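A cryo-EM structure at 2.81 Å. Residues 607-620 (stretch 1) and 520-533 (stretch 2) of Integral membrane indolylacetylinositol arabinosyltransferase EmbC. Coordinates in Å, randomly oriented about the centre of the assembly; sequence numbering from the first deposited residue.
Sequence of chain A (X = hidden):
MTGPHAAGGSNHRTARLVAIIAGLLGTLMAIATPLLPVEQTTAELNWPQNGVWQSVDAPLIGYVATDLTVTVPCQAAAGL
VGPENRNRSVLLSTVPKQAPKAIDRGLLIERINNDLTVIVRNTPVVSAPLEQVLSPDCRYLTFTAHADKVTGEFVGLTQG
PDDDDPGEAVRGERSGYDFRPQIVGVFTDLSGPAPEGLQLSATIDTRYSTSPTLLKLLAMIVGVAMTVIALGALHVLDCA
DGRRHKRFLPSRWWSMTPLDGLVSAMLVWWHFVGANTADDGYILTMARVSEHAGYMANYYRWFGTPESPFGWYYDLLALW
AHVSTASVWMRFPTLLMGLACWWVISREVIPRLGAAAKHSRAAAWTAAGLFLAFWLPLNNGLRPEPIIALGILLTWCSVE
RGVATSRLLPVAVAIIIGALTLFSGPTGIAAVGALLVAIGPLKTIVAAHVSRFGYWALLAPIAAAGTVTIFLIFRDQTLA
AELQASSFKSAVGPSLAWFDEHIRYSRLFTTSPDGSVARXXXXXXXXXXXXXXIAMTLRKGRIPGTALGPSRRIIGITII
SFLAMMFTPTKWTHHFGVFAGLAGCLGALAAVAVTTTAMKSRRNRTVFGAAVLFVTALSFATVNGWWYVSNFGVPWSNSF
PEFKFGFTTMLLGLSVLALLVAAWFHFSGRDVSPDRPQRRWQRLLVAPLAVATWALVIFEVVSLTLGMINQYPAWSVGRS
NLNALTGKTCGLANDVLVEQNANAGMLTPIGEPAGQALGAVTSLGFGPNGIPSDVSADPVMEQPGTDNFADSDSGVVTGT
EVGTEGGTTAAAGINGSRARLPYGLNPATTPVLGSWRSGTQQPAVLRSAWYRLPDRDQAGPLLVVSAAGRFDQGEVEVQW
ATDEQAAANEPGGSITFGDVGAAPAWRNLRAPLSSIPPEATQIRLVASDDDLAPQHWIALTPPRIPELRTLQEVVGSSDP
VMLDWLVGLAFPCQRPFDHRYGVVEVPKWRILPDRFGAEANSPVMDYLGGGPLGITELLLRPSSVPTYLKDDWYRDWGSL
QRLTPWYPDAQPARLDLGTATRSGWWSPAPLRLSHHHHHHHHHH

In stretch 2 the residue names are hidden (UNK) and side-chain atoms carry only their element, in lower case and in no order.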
# COMPACT_ATOMS: atom_id res chain seq x y z
N VAL A 607 -16.04 22.43 18.23
CA VAL A 607 -15.46 21.88 17.00
C VAL A 607 -14.14 21.16 17.28
O VAL A 607 -13.86 20.09 16.71
CB VAL A 607 -15.31 23.00 15.95
CG1 VAL A 607 -14.51 22.53 14.75
CG2 VAL A 607 -16.66 23.44 15.47
N PHE A 608 -13.34 21.68 18.22
CA PHE A 608 -12.11 20.99 18.58
C PHE A 608 -12.38 19.69 19.32
O PHE A 608 -11.67 18.69 19.11
CB PHE A 608 -11.22 21.90 19.42
CG PHE A 608 -9.98 21.23 19.93
CD1 PHE A 608 -8.96 20.89 19.06
CD2 PHE A 608 -9.83 20.94 21.27
CE1 PHE A 608 -7.83 20.25 19.52
CE2 PHE A 608 -8.70 20.31 21.74
CZ PHE A 608 -7.69 19.98 20.86
N GLY A 609 -13.41 19.66 20.18
CA GLY A 609 -13.79 18.40 20.81
C GLY A 609 -14.27 17.36 19.81
O GLY A 609 -13.97 16.17 19.94
N ALA A 610 -14.99 17.80 18.78
CA ALA A 610 -15.41 16.88 17.72
C ALA A 610 -14.23 16.36 16.92
O ALA A 610 -14.23 15.20 16.49
CB ALA A 610 -16.41 17.58 16.79
N ALA A 611 -13.20 17.18 16.72
CA ALA A 611 -12.01 16.72 16.01
C ALA A 611 -11.23 15.69 16.83
O ALA A 611 -10.67 14.73 16.27
CB ALA A 611 -11.11 17.90 15.66
N VAL A 612 -11.18 15.88 18.15
CA VAL A 612 -10.58 14.89 19.05
C VAL A 612 -11.32 13.56 18.95
O VAL A 612 -10.70 12.50 18.82
CB VAL A 612 -10.56 15.42 20.49
CG1 VAL A 612 -10.13 14.35 21.45
CG2 VAL A 612 -9.63 16.60 20.60
N LEU A 613 -12.66 13.61 18.99
CA LEU A 613 -13.45 12.39 18.85
C LEU A 613 -13.29 11.74 17.48
O LEU A 613 -13.35 10.51 17.38
CB LEU A 613 -14.92 12.68 19.11
CG LEU A 613 -15.36 12.91 20.54
CD1 LEU A 613 -16.77 13.41 20.55
CD2 LEU A 613 -15.28 11.61 21.28
N PHE A 614 -13.05 12.52 16.44
CA PHE A 614 -12.88 11.94 15.11
C PHE A 614 -11.55 11.20 14.99
O PHE A 614 -11.50 10.10 14.42
CB PHE A 614 -12.99 13.01 14.03
CG PHE A 614 -12.82 12.48 12.65
CD1 PHE A 614 -13.81 11.71 12.07
CD2 PHE A 614 -11.68 12.73 11.92
CE1 PHE A 614 -13.66 11.20 10.81
CE2 PHE A 614 -11.52 12.23 10.65
CZ PHE A 614 -12.52 11.46 10.10
N VAL A 615 -10.46 11.77 15.51
CA VAL A 615 -9.20 11.03 15.41
C VAL A 615 -9.18 9.85 16.37
O VAL A 615 -8.51 8.83 16.12
CB VAL A 615 -7.97 11.94 15.60
CG1 VAL A 615 -7.93 13.02 14.55
CG2 VAL A 615 -7.93 12.54 16.99
N THR A 616 -9.94 9.92 17.47
CA THR A 616 -10.06 8.75 18.34
C THR A 616 -10.88 7.65 17.68
O THR A 616 -10.59 6.47 17.86
CB THR A 616 -10.67 9.18 19.67
OG1 THR A 616 -9.91 10.28 20.18
CG2 THR A 616 -10.59 8.07 20.68
N ALA A 617 -11.90 8.02 16.89
CA ALA A 617 -12.63 7.05 16.08
C ALA A 617 -11.74 6.42 15.02
O ALA A 617 -11.85 5.22 14.74
CB ALA A 617 -13.82 7.72 15.41
N LEU A 618 -10.86 7.21 14.41
CA LEU A 618 -10.00 6.69 13.36
C LEU A 618 -8.91 5.79 13.92
O LEU A 618 -8.39 4.92 13.21
CB LEU A 618 -9.40 7.86 12.58
CG LEU A 618 -8.56 7.61 11.34
CD1 LEU A 618 -9.38 6.89 10.31
CD2 LEU A 618 -8.07 8.92 10.80
N SER A 619 -8.56 5.95 15.20
CA SER A 619 -7.55 5.09 15.82
C SER A 619 -8.03 3.65 16.02
O SER A 619 -7.24 2.72 15.86
CB SER A 619 -7.12 5.67 17.15
OG SER A 619 -6.58 6.96 16.96
N PHE A 620 -9.30 3.45 16.39
CA PHE A 620 -9.83 2.14 16.75
C PHE A 620 -10.26 1.30 15.55
O PHE A 620 -10.96 0.31 15.74
CB PHE A 620 -11.02 2.27 17.69
CG PHE A 620 -10.63 2.46 19.12
CD1 PHE A 620 -10.27 1.37 19.88
CD2 PHE A 620 -10.64 3.70 19.70
CE1 PHE A 620 -9.92 1.52 21.19
CE2 PHE A 620 -10.29 3.86 21.02
CZ PHE A 620 -9.93 2.76 21.76
N UNK A 520 -1.16 4.41 16.04
CA UNK A 520 -1.98 5.27 15.19
C UNK A 520 -2.53 6.44 16.00
O UNK A 520 -2.53 7.58 15.54
n UNK A 520 -6.53 2.59 11.41
c UNK A 520 -4.88 4.33 12.81
c UNK A 520 -5.27 2.26 11.57
n UNK A 520 -4.81 1.13 11.06
n UNK A 520 -4.45 3.08 12.21
c UNK A 520 -3.10 4.45 14.56
c UNK A 520 -3.75 5.13 13.41
N UNK A 521 -2.93 6.16 17.25
CA UNK A 521 -3.43 7.21 18.14
C UNK A 521 -2.35 8.23 18.47
O UNK A 521 -2.62 9.43 18.49
c UNK A 521 -5.47 9.48 22.17
c UNK A 521 -4.50 7.61 20.39
c UNK A 521 -4.25 8.89 22.40
c UNK A 521 -3.78 7.96 21.51
c UNK A 521 -6.21 9.15 21.06
c UNK A 521 -3.98 6.60 19.42
c UNK A 521 -5.72 8.22 20.18
N UNK A 522 -1.13 7.75 18.73
CA UNK A 522 -0.03 8.65 19.08
C UNK A 522 0.30 9.61 17.94
O UNK A 522 0.42 10.83 18.15
c UNK A 522 1.19 7.83 19.46
N UNK A 523 0.39 9.08 16.71
CA UNK A 523 0.75 9.94 15.59
C UNK A 523 -0.37 10.93 15.25
O UNK A 523 -0.11 12.12 15.01
c UNK A 523 1.51 9.95 13.20
c UNK A 523 2.29 8.18 14.74
c UNK A 523 1.14 9.08 14.38
N UNK A 524 -1.63 10.48 15.29
CA UNK A 524 -2.72 11.38 14.93
C UNK A 524 -2.95 12.45 15.99
O UNK A 524 -3.28 13.60 15.66
c UNK A 524 -4.00 9.66 13.48
c UNK A 524 -3.79 10.43 12.21
c UNK A 524 -4.00 10.59 14.69
c UNK A 524 -5.28 8.87 13.43
N UNK A 525 -2.74 12.12 17.27
CA UNK A 525 -2.87 13.12 18.32
C UNK A 525 -1.76 14.15 18.25
O UNK A 525 -2.00 15.34 18.50
c UNK A 525 -3.32 13.40 20.75
c UNK A 525 -2.88 12.43 19.67
o UNK A 525 -3.82 11.36 19.64
N UNK A 526 -0.54 13.72 17.88
CA UNK A 526 0.55 14.68 17.68
C UNK A 526 0.25 15.65 16.54
O UNK A 526 0.49 16.86 16.67
c UNK A 526 3.41 15.55 18.45
c UNK A 526 4.24 14.02 16.69
c UNK A 526 1.85 13.93 17.40
c UNK A 526 3.07 14.82 17.18
N UNK A 527 -0.30 15.14 15.43
CA UNK A 527 -0.63 16.01 14.31
C UNK A 527 -1.75 16.99 14.65
O UNK A 527 -1.72 18.15 14.23
c UNK A 527 -0.37 13.56 11.31
c UNK A 527 0.15 14.40 12.45
c UNK A 527 -0.99 15.19 13.08
c UNK A 527 1.23 15.33 11.97
N UNK A 528 -2.73 16.54 15.44
CA UNK A 528 -3.82 17.41 15.86
C UNK A 528 -3.32 18.55 16.75
O UNK A 528 -3.69 19.72 16.56
c UNK A 528 -6.99 17.72 15.87
c UNK A 528 -6.17 17.27 17.05
c UNK A 528 -6.95 16.34 17.93
c UNK A 528 -4.88 16.59 16.59
N UNK A 529 -2.48 18.22 17.74
CA UNK A 529 -1.95 19.24 18.64
C UNK A 529 -1.05 20.23 17.92
O UNK A 529 -1.08 21.44 18.20
c UNK A 529 -1.20 18.58 19.80
N UNK A 530 -0.26 19.74 16.95
CA UNK A 530 0.59 20.63 16.18
C UNK A 530 -0.22 21.58 15.30
O UNK A 530 0.11 22.76 15.19
c UNK A 530 3.53 21.32 15.38
c UNK A 530 3.32 19.61 13.60
c UNK A 530 1.55 19.81 15.33
c UNK A 530 2.58 20.57 14.49
N UNK A 531 -1.31 21.08 14.71
CA UNK A 531 -2.15 21.93 13.87
C UNK A 531 -2.86 23.01 14.68
O UNK A 531 -2.99 24.15 14.22
c UNK A 531 -3.16 21.09 13.11
N UNK A 532 -3.32 22.67 15.89
CA UNK A 532 -3.99 23.67 16.72
C UNK A 532 -3.00 24.73 17.20
O UNK A 532 -3.32 25.93 17.24
c UNK A 532 -5.32 23.99 18.84
c UNK A 532 -5.79 22.13 17.33
c UNK A 532 -4.71 22.99 17.89
N UNK A 533 -1.76 24.33 17.50
CA UNK A 533 -0.75 25.30 17.91
C UNK A 533 -0.37 26.24 16.77
O UNK A 533 -0.22 27.45 16.98
c UNK A 533 0.47 24.57 18.44
o UNK A 533 0.13 23.77 19.55

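Position 520 carries three carbons, a nitrogen, then a carbon bearing two more nitrogens; its CA-to-CB bond points toward stretch 1, and a terminal nitrogen lies 3.5 Å from Leu 618 O: Arg 520. Its NH2 gives that oxygen a weak hydrogen bond, with Leu 618 O near the guanidinium plane, while NE and NH1 are satisfied elsewhere in the structure.

Position 521 has one carbon and then a ring of six carbons with no oxygen, and the hydroxyls of Ser 619 and Thr 616 lie at the ring's edge, so it is Phe 521. Ser 619 OG lies 3.6 Å from CD1 and Thr 616 OG1 4.0 Å from CE1 of Phe 521. Neither hydroxyl needs the ring: Thr 616 OG1 donates to Val 612 O at 2.7 Å, and Ser 619 OG to Val 615 O at 2.8 Å.

Position 522, a single carbon pointing away, is Ala 522. Position 523, one carbon carrying two, is Val 523, out of reach.

Position 524 has four carbons forked at the second, points toward stretch 1 and lies against Val 615 and Leu 618: Leu 524. Its CD1 packs 3.8 Å from Leu 618 CD2, and its CB lies 4.3 Å from Val 615 CB.

Position 525 holds one carbon carrying an oxygen and a carbon, hence Thr 525; its OG1 turns back onto its own helix, donating to Phe 521 O at 2.5 Å. Positions 526 and 527 each show four carbons forked at the second, and both are out of reach: Leu 526 and Leu 527.

Position 528 repeats that fork but points toward stretch 1, among Phe 608, Ala 611, Val 612 and Val 615. It is Leu 528, a knob in a hole: CD2 sits 3.8 Å from Val 612 CG2, and CD1 4.1 Å from Ala 611 CB.

Position 529 is one carbon, Ala 529, without contact. Position 530, four carbons forked at the second, is Leu 530, and 531, one carbon, is Ala 531; both are out of reach. Position 532 has one carbon carrying two, beside the first helix's Phe 608: Val 532, whose CG2 meets Phe 608 CE1 at 3.5 Å. Position 533, one carbon then an oxygen, is Ser 533, its OG donating to Ala 529 O at 3.0 Å.

The rule is a stripe at four-residue spacing, 520, 524, 528 and 532, with Phe 521 added from the side, facing a nearly antiparallel helix at 156°. The CA atoms draw together from 8.8 Å at Phe 608–Val 532 to 5.2 Å at Ser 619–Phe 521. Phe 608, with leucines, valines and Ala 611, fills the wider part, whereas small Ser 619 occupies the close end, where Arg 520 adds its weak polar tie.

Stretch 2 520-533: RFAVLTLLLALAVS
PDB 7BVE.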